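Local structure of 33 kDa chaperonin (Thermotoga maritima, 1VQ0) at residues 24-29 against 221-226; 205-208 against 212-215. The protein probably acts as a redox-regulated molecular chaperone that protects thermally unfolding and oxidatively damaged proteins from irreversible aggregation. All coordinates share one frame; numbering follows the deposited sequence.

Contact 1: 24-29 against 221-226. With EDO (1,2-ethanediol), chain F.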
ATOM      1  N   VAL A  24       7.235 -20.274  15.895  1.00 33.40           N
ATOM      2  CA  VAL A  24       6.955 -20.568  14.484  1.00 33.66           C
ATOM      3  C   VAL A  24       5.513 -21.047  14.374  1.00 33.26           C
ATOM      4  O   VAL A  24       5.023 -21.766  15.227  1.00 34.32           O
ATOM      5  CB  VAL A  24       7.875 -21.692  13.909  1.00 34.30           C
ATOM      6  CG1 VAL A  24       7.671 -21.900  12.354  1.00 34.72           C
ATOM      7  CG2 VAL A  24       9.354 -21.448  14.235  1.00 35.05           C
ATOM      8  N   ARG A  25       4.857 -20.625  13.316  1.00 32.38           N
ATOM      9  CA  ARG A  25       3.513 -21.060  12.956  1.00 32.98           C
ATOM     10  C   ARG A  25       3.554 -21.730  11.581  1.00 32.40           C
ATOM     11  O   ARG A  25       4.403 -21.426  10.757  1.00 30.32           O
ATOM     12  CB  ARG A  25       2.494 -19.887  13.012  1.00 32.09           C
ATOM     13  CG  ARG A  25       2.587 -18.855  11.904  1.00 34.57           C
ATOM     14  CD  ARG A  25       1.713 -17.617  12.155  1.00 31.90           C
ATOM     15  NE  ARG A  25       1.747 -16.678  11.039  1.00 33.86           N
ATOM     16  CZ  ARG A  25       1.211 -15.458  11.044  1.00 35.57           C
ATOM     17  NH1 ARG A  25       0.664 -14.928  12.128  1.00 35.34           N
ATOM     18  NH2 ARG A  25       1.220 -14.750   9.949  1.00 38.22           N
ATOM     19  N   PHE A  26       2.666 -22.702  11.380  1.00 32.61           N
ATOM     20  CA  PHE A  26       2.591 -23.400  10.107  1.00 31.54           C
ATOM     21  C   PHE A  26       1.134 -23.635   9.726  1.00 32.63           C
ATOM     22  O   PHE A  26       0.255 -23.737  10.610  1.00 33.83           O
ATOM     23  CB  PHE A  26       3.332 -24.755  10.146  1.00 31.66           C
ATOM     24  CG  PHE A  26       2.732 -25.748  11.097  1.00 30.84           C
ATOM     25  CD1 PHE A  26       1.614 -26.490  10.729  1.00 30.63           C
ATOM     26  CD2 PHE A  26       3.263 -25.912  12.367  1.00 32.12           C
ATOM     27  CE1 PHE A  26       1.028 -27.354  11.622  1.00 31.71           C
ATOM     28  CE2 PHE A  26       2.683 -26.768  13.267  1.00 31.01           C
ATOM     29  CZ  PHE A  26       1.551 -27.489  12.880  1.00 26.83           C
ATOM     30  N   SER A  27       0.956 -23.868   8.425  1.00 30.86           N
ATOM     31  CA  SER A  27      -0.293 -23.975   7.676  1.00 32.35           C
ATOM     32  C   SER A  27       0.039 -24.975   6.583  1.00 31.32           C
ATOM     33  O   SER A  27       1.088 -24.833   5.948  1.00 28.75           O
ATOM     34  CB  SER A  27      -0.532 -22.620   6.942  1.00 32.58           C
ATOM     35  OG  SER A  27      -1.871 -22.386   6.843  1.00 44.96           O
ATOM     36  N   ILE A  28      -0.832 -25.942   6.321  1.00 31.58           N
ATOM     37  CA  ILE A  28      -0.691 -26.827   5.144  1.00 31.50           C
ATOM     38  C   ILE A  28      -2.095 -27.193   4.642  1.00 30.93           C
ATOM     39  O   ILE A  28      -3.022 -27.443   5.420  1.00 29.45           O
ATOM     40  CB  ILE A  28       0.148 -28.101   5.469  1.00 31.81           C
ATOM     41  CG1 ILE A  28       0.396 -28.954   4.231  1.00 30.53           C
ATOM     42  CG2 ILE A  28      -0.569 -28.977   6.526  1.00 33.08           C
ATOM     43  CD1 ILE A  28       1.590 -29.930   4.366  1.00 29.66           C
ATOM     44  N   VAL A  29      -2.262 -27.167   3.343  1.00 30.92           N
ATOM     45  CA  VAL A  29      -3.626 -27.167   2.759  1.00 30.74           C
ATOM     46  C   VAL A  29      -3.646 -28.110   1.566  1.00 30.53           C
ATOM     47  O   VAL A  29      -2.684 -28.187   0.808  1.00 29.91           O
ATOM     48  CB  VAL A  29      -4.145 -25.736   2.413  1.00 31.04           C
ATOM     49  CG1 VAL A  29      -3.471 -25.138   1.163  1.00 32.67           C
ATOM     50  CG2 VAL A  29      -5.666 -25.727   2.263  1.00 31.18           C
ATOM     51  N   ASP A 221       3.026 -35.773   7.723  1.00 36.25           N
ATOM     52  CA  ASP A 221       4.339 -36.341   7.468  1.00 35.88           C
ATOM     53  C   ASP A 221       5.173 -35.278   6.749  1.00 35.44           C
ATOM     54  O   ASP A 221       6.329 -35.062   7.091  1.00 36.43           O
ATOM     55  CB  ASP A 221       4.207 -37.604   6.630  1.00 36.45           C
ATOM     56  CG  ASP A 221       3.348 -38.681   7.312  1.00 39.61           C
ATOM     57  OD1 ASP A 221       3.338 -38.750   8.557  1.00 44.19           O
ATOM     58  OD2 ASP A 221       2.648 -39.503   6.687  1.00 44.82           O
ATOM     59  N   VAL A 222       4.578 -34.574   5.796  1.00 33.41           N
ATOM     60  CA  VAL A 222       5.269 -33.406   5.220  1.00 33.77           C
ATOM     61  C   VAL A 222       5.766 -32.421   6.310  1.00 33.07           C
ATOM     62  O   VAL A 222       6.854 -31.893   6.233  1.00 33.81           O
ATOM     63  CB  VAL A 222       4.367 -32.618   4.244  1.00 33.47           C
ATOM     64  CG1 VAL A 222       5.024 -31.272   3.819  1.00 33.22           C
ATOM     65  CG2 VAL A 222       4.067 -33.422   3.004  1.00 35.56           C
ATOM     66  N   LEU A 223       4.941 -32.152   7.307  1.00 32.47           N
ATOM     67  CA  LEU A 223       5.328 -31.219   8.366  1.00 31.78           C
ATOM     68  C   LEU A 223       6.468 -31.819   9.254  1.00 32.83           C
ATOM     69  O   LEU A 223       7.344 -31.079   9.760  1.00 31.70           O
ATOM     70  CB  LEU A 223       4.109 -30.865   9.234  1.00 31.04           C
ATOM     71  CG  LEU A 223       2.876 -30.171   8.641  1.00 30.01           C
ATOM     72  CD1 LEU A 223       1.744 -30.115   9.678  1.00 29.47           C
ATOM     73  CD2 LEU A 223       3.213 -28.815   8.173  1.00 33.15           C
ATOM     74  N   GLU A 224       6.418 -33.145   9.464  1.00 32.74           N
ATOM     75  CA  GLU A 224       7.477 -33.841  10.222  1.00 33.69           C
ATOM     76  C   GLU A 224       8.825 -33.654   9.548  1.00 34.38           C
ATOM     77  O   GLU A 224       9.812 -33.331  10.193  1.00 34.82           O
ATOM     78  CB  GLU A 224       7.194 -35.332  10.392  1.00 32.77           C
ATOM     79  CG  GLU A 224       8.434 -36.076  10.863  1.00 33.05           C
ATOM     80  CD  GLU A 224       8.191 -37.518  11.206  1.00 32.95           C
ATOM     81  OE1 GLU A 224       7.097 -38.036  10.874  1.00 34.32           O
ATOM     82  OE2 GLU A 224       9.132 -38.091  11.828  1.00 30.19           O
ATOM     83  N   ARG A 225       8.819 -33.839   8.240  1.00 36.84           N
ATOM     84  CA  ARG A 225       9.975 -33.535   7.401  1.00 37.88           C
ATOM     85  C   ARG A 225      10.486 -32.100   7.526  1.00 36.89           C
ATOM     86  O   ARG A 225      11.696 -31.913   7.656  1.00 37.38           O
ATOM     87  CB  ARG A 225       9.656 -33.829   5.946  1.00 39.26           C
ATOM     88  CG  ARG A 225       9.313 -35.282   5.664  1.00 43.12           C
ATOM     89  CD  ARG A 225       9.965 -35.806   4.442  1.00 47.45           C
ATOM     90  NE  ARG A 225       8.997 -36.357   3.507  1.00 49.30           N
ATOM     91  CZ  ARG A 225       9.200 -36.422   2.197  1.00 49.89           C
ATOM     92  NH1 ARG A 225      10.338 -35.960   1.664  1.00 46.74           N
ATOM     93  NH2 ARG A 225       8.270 -36.947   1.405  1.00 52.45           N
ATOM     94  N   ILE A 226       9.597 -31.097   7.475  1.00 34.29           N
ATOM     95  CA  ILE A 226      10.028 -29.713   7.738  1.00 33.49           C
ATOM     96  C   ILE A 226      10.716 -29.472   9.120  1.00 33.82           C
ATOM     97  O   ILE A 226      11.763 -28.812   9.199  1.00 34.60           O
ATOM     98  CB  ILE A 226       8.861 -28.735   7.570  1.00 33.38           C
ATOM     99  CG1 ILE A 226       8.438 -28.659   6.085  1.00 32.34           C
ATOM    100  CG2 ILE A 226       9.273 -27.340   8.043  1.00 33.26           C
ATOM    101  CD1 ILE A 226       7.078 -28.070   5.818  1.00 33.45           C
TER
HETATM  102  C1  EDO F 303      -2.049 -11.822   7.395  1.00 34.69           C
HETATM  103  O1  EDO F 303      -1.260 -10.888   6.687  1.00 35.39           O
HETATM  104  C2  EDO F 303      -1.753 -12.011   8.883  1.00 36.52           C
HETATM  105  O2  EDO F 303      -0.381 -12.332   9.199  1.00 37.35           O
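Helix 219-227 packs on one face of the large mixed sheet, where Phe26 and Ile28 of strand 24-30 meet Leu223 and Val222. The alternation of the strand turns the side chains of Phe26 and Ile28 toward the helix, whose axis passes 10.2 Å from that of the strand at 145°; the side chains that meet across this spacing are all apolar. Leu223 does most of the work: its CD1 methyl lies 3.5 Å from Phe26 CE1, meeting the ring obliquely, while CD2 reaches Phe26 CD1 and the CG2 branch of Ile28. With CG between the backbone N and the carbonyl carbon (chi1 64°), the Phe26 ring brings its CD1-CE1 side to the Leu223 methyls. Ile28 uses both branches, since its CD1 extends to Val222 CG1 at 3.7 Å as CG2 stays with Leu223. Behind the strand, Ser27 OG bonds to Leu61 O. Arg25 NH2 donates to O2 of 1,2-ethanediol, probably from the crystallisation liquor, which lies at the guanidinium edge, in its plane (3.0 Å, N-H...O 154°), and also bonds to Gln186 OE1; Trp65 adds a cation-pi contact. Such apolar packing of a helix on alternate strand residues is typical of an alpha/beta layer.

Contact 2: 205-208 against 212-215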
ATOM      1  N   LYS A 205      14.037 -26.521   1.831  1.00 43.17           N
ATOM      2  CA  LYS A 205      14.790 -26.476   0.573  1.00 45.52           C
ATOM      3  C   LYS A 205      14.983 -27.887  -0.001  1.00 44.56           C
ATOM      4  O   LYS A 205      15.024 -28.069  -1.220  1.00 45.15           O
ATOM      5  CB  LYS A 205      16.157 -25.794   0.768  1.00 46.74           C
ATOM      6  CG  LYS A 205      16.877 -25.405  -0.542  1.00 53.22           C
ATOM      7  CD  LYS A 205      18.410 -25.368  -0.349  1.00 59.74           C
ATOM      8  CE  LYS A 205      19.169 -24.850  -1.596  1.00 61.92           C
ATOM      9  NZ  LYS A 205      20.680 -25.090  -1.465  1.00 63.93           N
ATOM     10  N   ASN A 206      15.099 -28.875   0.876  1.00 43.41           N
ATOM     11  CA  ASN A 206      15.289 -30.236   0.438  1.00 42.74           C
ATOM     12  C   ASN A 206      14.040 -30.913  -0.096  1.00 42.05           C
ATOM     13  O   ASN A 206      14.135 -31.992  -0.667  1.00 41.18           O
ATOM     14  CB  ASN A 206      15.817 -31.077   1.594  1.00 43.15           C
ATOM     15  CG  ASN A 206      17.341 -31.059   1.700  1.00 44.39           C
ATOM     16  OD1 ASN A 206      18.026 -30.395   0.926  1.00 42.12           O
ATOM     17  ND2 ASN A 206      17.876 -31.802   2.685  1.00 44.06           N
ATOM     18  N   LEU A 207      12.866 -30.328   0.135  1.00 41.44           N
ATOM     19  CA  LEU A 207      11.613 -30.998  -0.244  1.00 40.46           C
ATOM     20  C   LEU A 207      11.450 -31.005  -1.760  1.00 40.26           C
ATOM     21  O   LEU A 207      11.938 -30.101  -2.447  1.00 41.21           O
ATOM     22  CB  LEU A 207      10.390 -30.337   0.417  1.00 39.69           C
ATOM     23  CG  LEU A 207      10.143 -30.600   1.912  1.00 37.95           C
ATOM     24  CD1 LEU A 207       8.943 -29.800   2.437  1.00 33.66           C
ATOM     25  CD2 LEU A 207       9.913 -32.112   2.166  1.00 35.39           C
ATOM     26  N   PRO A 208      10.756 -32.017  -2.287  1.00 39.22           N
ATOM     27  CA  PRO A 208      10.269 -31.944  -3.662  1.00 38.03           C
ATOM     28  C   PRO A 208       9.208 -30.877  -3.817  1.00 38.13           C
ATOM     29  O   PRO A 208       8.577 -30.441  -2.836  1.00 38.45           O
ATOM     30  CB  PRO A 208       9.657 -33.320  -3.919  1.00 38.22           C
ATOM     31  CG  PRO A 208      10.045 -34.212  -2.743  1.00 38.40           C
ATOM     32  CD  PRO A 208      10.397 -33.288  -1.618  1.00 39.22           C
ATOM     33  N   LYS A 212       4.802 -33.166  -6.838  1.00 43.27           N
ATOM     34  CA  LYS A 212       5.430 -34.427  -6.507  1.00 43.58           C
ATOM     35  C   LYS A 212       5.209 -34.842  -5.008  1.00 43.13           C
ATOM     36  O   LYS A 212       4.729 -35.949  -4.745  1.00 43.03           O
ATOM     37  CB  LYS A 212       6.909 -34.373  -6.893  1.00 42.75           C
ATOM     38  CG  LYS A 212       7.588 -35.684  -6.727  1.00 46.09           C
ATOM     39  CD  LYS A 212       9.082 -35.581  -7.026  1.00 50.66           C
ATOM     40  CE  LYS A 212       9.828 -36.871  -6.639  1.00 52.99           C
ATOM     41  NZ  LYS A 212      11.132 -36.513  -5.988  1.00 54.81           N
ATOM     42  N   LEU A 213       5.533 -33.950  -4.058  1.00 42.66           N
ATOM     43  CA  LEU A 213       5.486 -34.255  -2.612  1.00 42.23           C
ATOM     44  C   LEU A 213       4.075 -34.711  -2.137  1.00 41.99           C
ATOM     45  O   LEU A 213       3.918 -35.641  -1.342  1.00 40.98           O
ATOM     46  CB  LEU A 213       5.957 -33.009  -1.819  1.00 42.29           C
ATOM     47  CG  LEU A 213       5.944 -33.027  -0.278  1.00 41.49           C
ATOM     48  CD1 LEU A 213       6.826 -34.164   0.234  1.00 41.43           C
ATOM     49  CD2 LEU A 213       6.366 -31.717   0.326  1.00 40.49           C
ATOM     50  N   PHE A 214       3.048 -34.032  -2.624  1.00 42.68           N
ATOM     51  CA  PHE A 214       1.683 -34.314  -2.176  1.00 42.93           C
ATOM     52  C   PHE A 214       1.128 -35.634  -2.738  1.00 44.94           C
ATOM     53  O   PHE A 214       0.165 -36.177  -2.176  1.00 45.76           O
ATOM     54  CB  PHE A 214       0.757 -33.127  -2.484  1.00 41.82           C
ATOM     55  CG  PHE A 214       0.807 -32.041  -1.467  1.00 40.40           C
ATOM     56  CD1 PHE A 214       1.958 -31.813  -0.703  1.00 39.70           C
ATOM     57  CD2 PHE A 214      -0.313 -31.225  -1.249  1.00 39.00           C
ATOM     58  CE1 PHE A 214       1.999 -30.786   0.276  1.00 37.57           C
ATOM     59  CE2 PHE A 214      -0.267 -30.172  -0.286  1.00 39.26           C
ATOM     60  CZ  PHE A 214       0.883 -29.956   0.475  1.00 34.69           C
ATOM     61  N   GLN A 215       1.735 -36.159  -3.815  1.00 46.68           N
ATOM     62  CA  GLN A 215       1.477 -37.556  -4.265  1.00 48.06           C
ATOM     63  C   GLN A 215       2.164 -38.638  -3.399  1.00 48.21           C
ATOM     64  O   GLN A 215       1.858 -39.816  -3.511  1.00 47.97           O
ATOM     65  CB  GLN A 215       1.875 -37.726  -5.740  1.00 48.37           C
ATOM     66  CG  GLN A 215       0.922 -36.982  -6.659  1.00 51.45           C
ATOM     67  CD  GLN A 215       1.269 -37.100  -8.137  1.00 54.27           C
ATOM     68  OE1 GLN A 215       0.813 -38.029  -8.783  1.00 57.37           O
ATOM     69  NE2 GLN A 215       2.067 -36.152  -8.674  1.00 53.66           N
TER
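Leu207 and Pro208 meet Lys212 and Leu213 in the short connection between helix 194-205 and helix 210-213. The backbones come closest at Pro208 and Leu213, whose CA atoms are 5.4 Å apart, and no hydrogen bond joins the two segments, so side-chain packing carries the contact. Leu213 is the buried member. Its CD2 methyl lies 3.8 Å from Leu207 CD1, and its CD1 faces the proline ring, 4.1 Å from Pro208 CD. With CG anti to the backbone N (chi1 177°), Leu213 extends its branch to both residues, whereas its CB sits beside the carbonyl oxygen of Pro208. A proline suits this turn: its ring restricts the backbone just ahead of the short helix and offers a compact apolar surface with no N-H to satisfy.

On the exposed side Lys212 crosses that ring at about a right angle. Its aliphatic chain supplies the contact, an economical use of lysine at a surface, where methylenes can pack while the charged end lies at an exposed position.

Further out, helix 219-227 lies against both leucines. Leu207 also touches Phe183 of strand 176-187, which ties the turn to the sheet. Gln215 NE2 bonds to Ser211 O, a local link within the same part of the chain. Over the proline, Lys212 CD lies 3.9 Å from Pro208 CB, and the bend at the last lysine torsion (chi4 -139°) leaves Lys212 NZ 4.1 Å from that same Pro208 CB.

In the fold
Contact 1 belongs to the buried layer between helix 219-227 and the large sheet; contact 2 lies nearer the surface, in the turn leading into helix 210-213, which precedes that same helix in sequence. Their centres are about 12 Å apart, and they share a boundary: Val222 CG1 meets Leu213 CD2 at 3.8 Å, and Ile226 CG1 meets Leu207 CD1 at 3.9 Å. Val222 therefore faces both Ile28 and Leu213. Both contacts are apolar and lack hydrogen bonds between their segments, but contact 1 joins parts of the chain distant in sequence through wholly buried side chains, whereas contact 2 is local and includes a proline and an exposed lysine.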